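Local coordinates for aerobactin synthase IucC (Klebsiella pneumoniae, PDB 6CN7), which probably catalyses the last step of aerobactin assembly, the ATP-dependent coupling of a second N-acetyl-N-hydroxylysine to the citryl intermediate of this siderophore, at residues Gln510-Ala513 with Ala514-Asp518; Asp568-Pro572 with Leu573-Thr577. The protein carries 5 engineered substitutions. One frame throughout, in Å; residues are numbered along the deposited sequence.

Contact 1 (Gln510-Ala513 with Ala514-Asp518); sequences QLLA and AVLSD
The carbonyl of Ala513 serves two donors of Ser517, one turn further along helix 505-521. Ser517 N gives the i to i+4 helical bond to Ala513 O, and the hydroxyl adds a second, with Ser517 OG 3.0 Å from Ala513 O. The two reach the oxygen differently: the amide is tilted 19° from the carbonyl plane, whereas the hydroxyl sits above the plane, 46° out of it. With OG turned back beside its own backbone N (chi1 -72°), the serine folds its hydroxyl onto the preceding turn, and its polar group is satisfied within the helix. The other three carbonyls each take the amide four residues on. Ala514 N lies 2.9 Å from Gln510 O, Val515 N 3.0 Å from Leu511 O and Leu516 N 3.0 Å from Leu512 O, so the main chain is paired without interruption. Gln510 spends its amide outside the segments, OE1 accepting from Arg507 and NE2 making a weak bond to the backbone oxygen of Ala576. The apolar side chains share no such bonds. Leu512 and Leu516 run side by side and point the same way, Leu512 CG being 4.1 Å from Leu516 CD1, and Val515 CG2 rests 3.3 Å from Leu511 O. Leu511, Leu512 and Val515 pack on helix 395-417, and Leu512 also on helix 475-499. This is the pattern of an amphipathic alpha-helix packed against two others, with a leucine pair spaced i to i+4 on the buried side and a serine hydroxyl bonded back to the main chain.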
ATOM      1  N   GLN A 510      -2.665 -40.443 -29.779  1.00 48.22           N
ATOM      2  CA  GLN A 510      -2.942 -40.996 -31.102  1.00 48.72           C
ATOM      3  C   GLN A 510      -3.974 -40.148 -31.833  1.00 48.97           C
ATOM      4  O   GLN A 510      -3.827 -39.868 -33.029  1.00 51.35           O
ATOM      5  CB  GLN A 510      -3.441 -42.437 -30.984  1.00 54.05           C
ATOM      6  CG  GLN A 510      -2.356 -43.481 -30.790  1.00 59.13           C
ATOM      7  CD  GLN A 510      -2.929 -44.868 -30.567  1.00 60.78           C
ATOM      8  OE1 GLN A 510      -4.128 -45.027 -30.339  1.00 59.58           O
ATOM      9  NE2 GLN A 510      -2.073 -45.880 -30.633  1.00 62.21           N
ATOM     10  N   LEU A 511      -5.028 -39.729 -31.128  1.00 46.56           N
ATOM     11  CA  LEU A 511      -6.064 -38.906 -31.743  1.00 47.23           C
ATOM     12  C   LEU A 511      -5.516 -37.547 -32.161  1.00 47.57           C
ATOM     13  O   LEU A 511      -5.876 -37.028 -33.223  1.00 46.87           O
ATOM     14  CB  LEU A 511      -7.236 -38.733 -30.778  1.00 52.71           C
ATOM     15  CG  LEU A 511      -8.280 -39.855 -30.741  1.00 61.22           C
ATOM     16  CD1 LEU A 511      -7.682 -41.161 -30.273  1.00 63.51           C
ATOM     17  CD2 LEU A 511      -9.432 -39.456 -29.837  1.00 65.45           C
ATOM     18  N   LEU A 512      -4.649 -36.954 -31.338  1.00 46.88           N
ATOM     19  CA  LEU A 512      -4.054 -35.670 -31.694  1.00 48.83           C
ATOM     20  C   LEU A 512      -3.184 -35.801 -32.937  1.00 51.61           C
ATOM     21  O   LEU A 512      -3.250 -34.968 -33.848  1.00 52.67           O
ATOM     22  CB  LEU A 512      -3.239 -35.126 -30.519  1.00 50.19           C
ATOM     23  CG  LEU A 512      -2.495 -33.810 -30.766  1.00 52.52           C
ATOM     24  CD1 LEU A 512      -3.458 -32.704 -31.172  1.00 50.76           C
ATOM     25  CD2 LEU A 512      -1.702 -33.406 -29.529  1.00 52.84           C
ATOM     26  N   ALA A 513      -2.359 -36.848 -32.990  1.00 52.98           N
ATOM     27  CA  ALA A 513      -1.500 -37.057 -34.152  1.00 50.51           C
ATOM     28  C   ALA A 513      -2.324 -37.299 -35.409  1.00 49.04           C
ATOM     29  O   ALA A 513      -1.962 -36.836 -36.497  1.00 50.16           O
ATOM     30  CB  ALA A 513      -0.555 -38.230 -33.898  1.00 51.08           C
ATOM     31  N   ALA A 514      -3.438 -38.024 -35.282  1.00 46.34           N
ATOM     32  CA  ALA A 514      -4.290 -38.276 -36.438  1.00 48.02           C
ATOM     33  C   ALA A 514      -4.901 -36.981 -36.962  1.00 51.24           C
ATOM     34  O   ALA A 514      -4.961 -36.765 -38.177  1.00 54.11           O
ATOM     35  CB  ALA A 514      -5.383 -39.278 -36.075  1.00 47.33           C
ATOM     36  N   VAL A 515      -5.360 -36.111 -36.062  1.00 49.48           N
ATOM     37  CA  VAL A 515      -5.865 -34.806 -36.481  1.00 46.90           C
ATOM     38  C   VAL A 515      -4.764 -34.012 -37.170  1.00 49.18           C
ATOM     39  O   VAL A 515      -5.009 -33.308 -38.157  1.00 54.55           O
ATOM     40  CB  VAL A 515      -6.448 -34.046 -35.274  1.00 46.31           C
ATOM     41  CG1 VAL A 515      -6.761 -32.597 -35.636  1.00 48.05           C
ATOM     42  CG2 VAL A 515      -7.701 -34.740 -34.773  1.00 45.82           C
ATOM     43  N   LEU A 516      -3.532 -34.113 -36.666  1.00 47.75           N
ATOM     44  CA  LEU A 516      -2.414 -33.415 -37.292  1.00 49.01           C
ATOM     45  C   LEU A 516      -1.966 -34.098 -38.578  1.00 49.63           C
ATOM     46  O   LEU A 516      -1.549 -33.420 -39.522  1.00 51.65           O
ATOM     47  CB  LEU A 516      -1.238 -33.314 -36.318  1.00 48.13           C
ATOM     48  CG  LEU A 516      -1.438 -32.417 -35.094  1.00 49.41           C
ATOM     49  CD1 LEU A 516      -0.344 -32.667 -34.066  1.00 43.69           C
ATOM     50  CD2 LEU A 516      -1.464 -30.945 -35.494  1.00 49.71           C
ATOM     51  N   SER A 517      -2.039 -35.431 -38.635  1.00 51.22           N
ATOM     52  CA  SER A 517      -1.699 -36.141 -39.864  1.00 52.37           C
ATOM     53  C   SER A 517      -2.714 -35.848 -40.960  1.00 50.69           C
ATOM     54  O   SER A 517      -2.344 -35.488 -42.085  1.00 54.10           O
ATOM     55  CB  SER A 517      -1.616 -37.643 -39.599  1.00 54.73           C
ATOM     56  OG  SER A 517      -0.458 -37.971 -38.857  1.00 63.70           O
ATOM     57  N   ASP A 518      -4.004 -36.009 -40.655  1.00 53.31           N
ATOM     58  CA  ASP A 518      -5.041 -35.669 -41.623  1.00 57.30           C
ATOM     59  C   ASP A 518      -4.865 -34.240 -42.117  1.00 54.72           C
ATOM     60  O   ASP A 518      -4.919 -33.973 -43.322  1.00 54.14           O
ATOM     61  CB  ASP A 518      -6.426 -35.853 -40.998  1.00 57.78           C
ATOM     62  CG  ASP A 518      -6.745 -37.304 -40.695  1.00 63.26           C
ATOM     63  OD1 ASP A 518      -5.936 -38.181 -41.069  1.00 66.74           O
ATOM     64  OD2 ASP A 518      -7.804 -37.565 -40.078  1.00 61.71           O
TER

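Contact 2 (Asp568-Pro572 with Leu573-Thr577); sequences DLQNP and LWLAT
The side chain of Asn571 crosses that of Leu573 at a slant, placing OD1 3.1 Å from Leu573 N. This is the N-cap bond of the short helix 572-575. The amide hydrogen aims fairly well at the oxygen (150°), but the donor stands above the carboxamide plane, 66° out of it, so the flat group is met on its face. A trans first torsion (chi1 -178°) carries OD1 over the first turn, where it also lies 3.6 Å from Leu573 CB. ND2 is used outside the two segments, donating to the backbone oxygens of Leu535 and Lys537, which fixes the rotation of the carboxamide. Trp574 departs from the same turn, its CB 4.2 Å from Asn571 CB, and carries the indole to a cation-pi contact with Arg578. Across the turn Gln570, extended beyond CG, reaches obliquely over Leu575, with its OE1 3.7 Å from Leu575 CD2. The main chain closes the turn through Leu575 N to Asn571 O at 2.9 Å and Ala576 N to Pro572 O, and Thr577 OG1 returns to Leu573 O, 2.7 Å away. Pro572, the first helical residue, packs on Tyr509 of helix 505-521 and on Ile56 and Trp57. Strand 568-570 pairs antiparallel with strand 539-541, while Leu573 lies against helices 505-521 and 475-499.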
ATOM      1  N   ASP A 568      16.935 -33.777 -23.334  1.00 96.99           N
ATOM      2  CA  ASP A 568      15.701 -33.893 -24.096  1.00 94.29           C
ATOM      3  C   ASP A 568      14.866 -35.034 -23.532  1.00 93.98           C
ATOM      4  O   ASP A 568      15.386 -35.960 -22.907  1.00 97.43           O
ATOM      5  CB  ASP A 568      15.987 -34.122 -25.587  1.00 93.16           C
ATOM      6  CG  ASP A 568      16.896 -35.312 -25.830  1.00 95.56           C
ATOM      7  OD1 ASP A 568      17.309 -35.961 -24.846  1.00 98.01           O
ATOM      8  OD2 ASP A 568      17.200 -35.597 -27.008  1.00 95.66           O
ATOM      9  N   LEU A 569      13.558 -34.951 -23.761  1.00 87.40           N
ATOM     10  CA  LEU A 569      12.609 -35.955 -23.303  1.00 82.86           C
ATOM     11  C   LEU A 569      11.816 -36.485 -24.490  1.00 79.66           C
ATOM     12  O   LEU A 569      11.881 -35.952 -25.601  1.00 79.34           O
ATOM     13  CB  LEU A 569      11.671 -35.379 -22.232  1.00 81.64           C
ATOM     14  CG  LEU A 569      10.775 -34.201 -22.625  1.00 81.87           C
ATOM     15  CD1 LEU A 569       9.448 -34.683 -23.192  1.00 84.59           C
ATOM     16  CD2 LEU A 569      10.546 -33.288 -21.429  1.00 80.84           C
ATOM     17  N   GLN A 570      11.057 -37.550 -24.242  1.00 75.79           N
ATOM     18  CA  GLN A 570      10.378 -38.263 -25.315  1.00 74.21           C
ATOM     19  C   GLN A 570       9.103 -37.544 -25.734  1.00 64.68           C
ATOM     20  O   GLN A 570       8.368 -37.007 -24.901  1.00 61.07           O
ATOM     21  CB  GLN A 570      10.051 -39.692 -24.882  1.00 79.79           C
ATOM     22  CG  GLN A 570      11.256 -40.615 -24.883  1.00 86.58           C
ATOM     23  CD  GLN A 570      10.905 -42.038 -24.501  1.00 93.74           C
ATOM     24  OE1 GLN A 570       9.808 -42.312 -24.012  1.00 96.72           O
ATOM     25  NE2 GLN A 570      11.837 -42.955 -24.726  1.00 96.81           N
ATOM     26  N   ASN A 571       8.844 -37.548 -27.039  1.00 59.70           N
ATOM     27  CA  ASN A 571       7.688 -36.865 -27.601  1.00 53.87           C
ATOM     28  C   ASN A 571       6.499 -37.816 -27.638  1.00 52.21           C
ATOM     29  O   ASN A 571       6.555 -38.824 -28.353  1.00 54.85           O
ATOM     30  CB  ASN A 571       8.000 -36.368 -29.003  1.00 52.32           C
ATOM     31  CG  ASN A 571       6.850 -35.599 -29.623  1.00 50.13           C
ATOM     32  OD1 ASN A 571       5.816 -35.389 -28.993  1.00 51.39           O
ATOM     33  ND2 ASN A 571       7.033 -35.166 -30.862  1.00 53.71           N
ATOM     34  N   PRO A 572       5.418 -37.548 -26.900  1.00 48.95           N
ATOM     35  CA  PRO A 572       4.260 -38.459 -26.951  1.00 50.94           C
ATOM     36  C   PRO A 572       3.678 -38.644 -28.344  1.00 51.93           C
ATOM     37  O   PRO A 572       3.146 -39.723 -28.637  1.00 49.95           O
ATOM     38  CB  PRO A 572       3.255 -37.792 -26.004  1.00 52.00           C
ATOM     39  CG  PRO A 572       4.098 -37.028 -25.049  1.00 52.56           C
ATOM     40  CD  PRO A 572       5.266 -36.529 -25.847  1.00 50.77           C
ATOM     41  N   LEU A 573       3.750 -37.633 -29.214  1.00 52.38           N
ATOM     42  CA  LEU A 573       3.224 -37.795 -30.567  1.00 57.05           C
ATOM     43  C   LEU A 573       4.006 -38.844 -31.345  1.00 59.60           C
ATOM     44  O   LEU A 573       3.434 -39.545 -32.188  1.00 58.87           O
ATOM     45  CB  LEU A 573       3.245 -36.459 -31.311  1.00 56.38           C
ATOM     46  CG  LEU A 573       2.060 -35.525 -31.058  1.00 58.77           C
ATOM     47  CD1 LEU A 573       1.972 -35.123 -29.596  1.00 62.86           C
ATOM     48  CD2 LEU A 573       2.160 -34.294 -31.942  1.00 59.19           C
ATOM     49  N   TRP A 574       5.308 -38.961 -31.081  1.00 62.22           N
ATOM     50  CA  TRP A 574       6.131 -39.984 -31.716  1.00 63.73           C
ATOM     51  C   TRP A 574       5.997 -41.320 -30.998  1.00 64.95           C
ATOM     52  O   TRP A 574       5.990 -42.378 -31.636  1.00 68.05           O
ATOM     53  CB  TRP A 574       7.588 -39.521 -31.728  1.00 63.26           C
ATOM     54  CG  TRP A 574       8.567 -40.471 -32.348  1.00 61.85           C
ATOM     55  CD1 TRP A 574       8.921 -40.537 -33.662  1.00 63.05           C
ATOM     56  CD2 TRP A 574       9.349 -41.463 -31.671  1.00 61.70           C
ATOM     57  NE1 TRP A 574       9.866 -41.518 -33.850  1.00 64.80           N
ATOM     58  CE2 TRP A 574      10.143 -42.104 -32.643  1.00 64.00           C
ATOM     59  CE3 TRP A 574       9.450 -41.877 -30.339  1.00 62.59           C
ATOM     60  CZ2 TRP A 574      11.026 -43.133 -32.327  1.00 65.39           C
ATOM     61  CZ3 TRP A 574      10.326 -42.902 -30.027  1.00 64.11           C
ATOM     62  CH2 TRP A 574      11.102 -43.518 -31.016  1.00 64.01           C
ATOM     63  N   LEU A 575       5.876 -41.278 -29.669  1.00 62.41           N
ATOM     64  CA  LEU A 575       5.817 -42.497 -28.871  1.00 66.39           C
ATOM     65  C   LEU A 575       4.522 -43.263 -29.115  1.00 66.55           C
ATOM     66  O   LEU A 575       4.522 -44.499 -29.138  1.00 68.42           O
ATOM     67  CB  LEU A 575       5.967 -42.134 -27.394  1.00 70.36           C
ATOM     68  CG  LEU A 575       6.106 -43.241 -26.349  1.00 80.80           C
ATOM     69  CD1 LEU A 575       7.276 -44.161 -26.653  1.00 85.01           C
ATOM     70  CD2 LEU A 575       6.273 -42.603 -24.977  1.00 82.54           C
ATOM     71  N   ALA A 576       3.411 -42.549 -29.304  1.00 67.12           N
ATOM     72  CA  ALA A 576       2.110 -43.184 -29.477  1.00 67.96           C
ATOM     73  C   ALA A 576       1.884 -43.712 -30.889  1.00 71.10           C
ATOM     74  O   ALA A 576       0.905 -44.432 -31.112  1.00 72.14           O
ATOM     75  CB  ALA A 576       0.998 -42.197 -29.115  1.00 63.32           C
ATOM     76  N   THR A 577       2.754 -43.377 -31.840  1.00 74.09           N
ATOM     77  CA  THR A 577       2.624 -43.842 -33.213  1.00 78.16           C
ATOM     78  C   THR A 577       3.376 -45.141 -33.475  1.00 81.36           C
ATOM     79  O   THR A 577       3.198 -45.737 -34.542  1.00 85.52           O
ATOM     80  CB  THR A 577       3.129 -42.756 -34.176  1.00 80.23           C
ATOM     81  OG1 THR A 577       2.501 -41.508 -33.859  1.00 77.85           O
ATOM     82  CG2 THR A 577       2.821 -43.110 -35.633  1.00 85.19           C
TER

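How the contacts relate
Contact 1 lies within the long helix 505-521, and most of its touching residues are buried, whereas contact 2 is the less buried junction where a strand passes into a short helix near the C-terminus. Their centres are about 13 Å apart and they meet directly: Leu573 of 573-577 packs on Leu512 and Leu516, with Leu573 CD2 3.7 Å from Leu516 CD1. Both therefore help join the C-terminal segment to helix 505-521. Their chemistry follows their place. Both use i to i+4 backbone bonds, but only contact 2, at a helix start, adds a side-chain acceptor for an amide. Each also has a hydroxyl bonded to a backbone carbonyl four residues earlier.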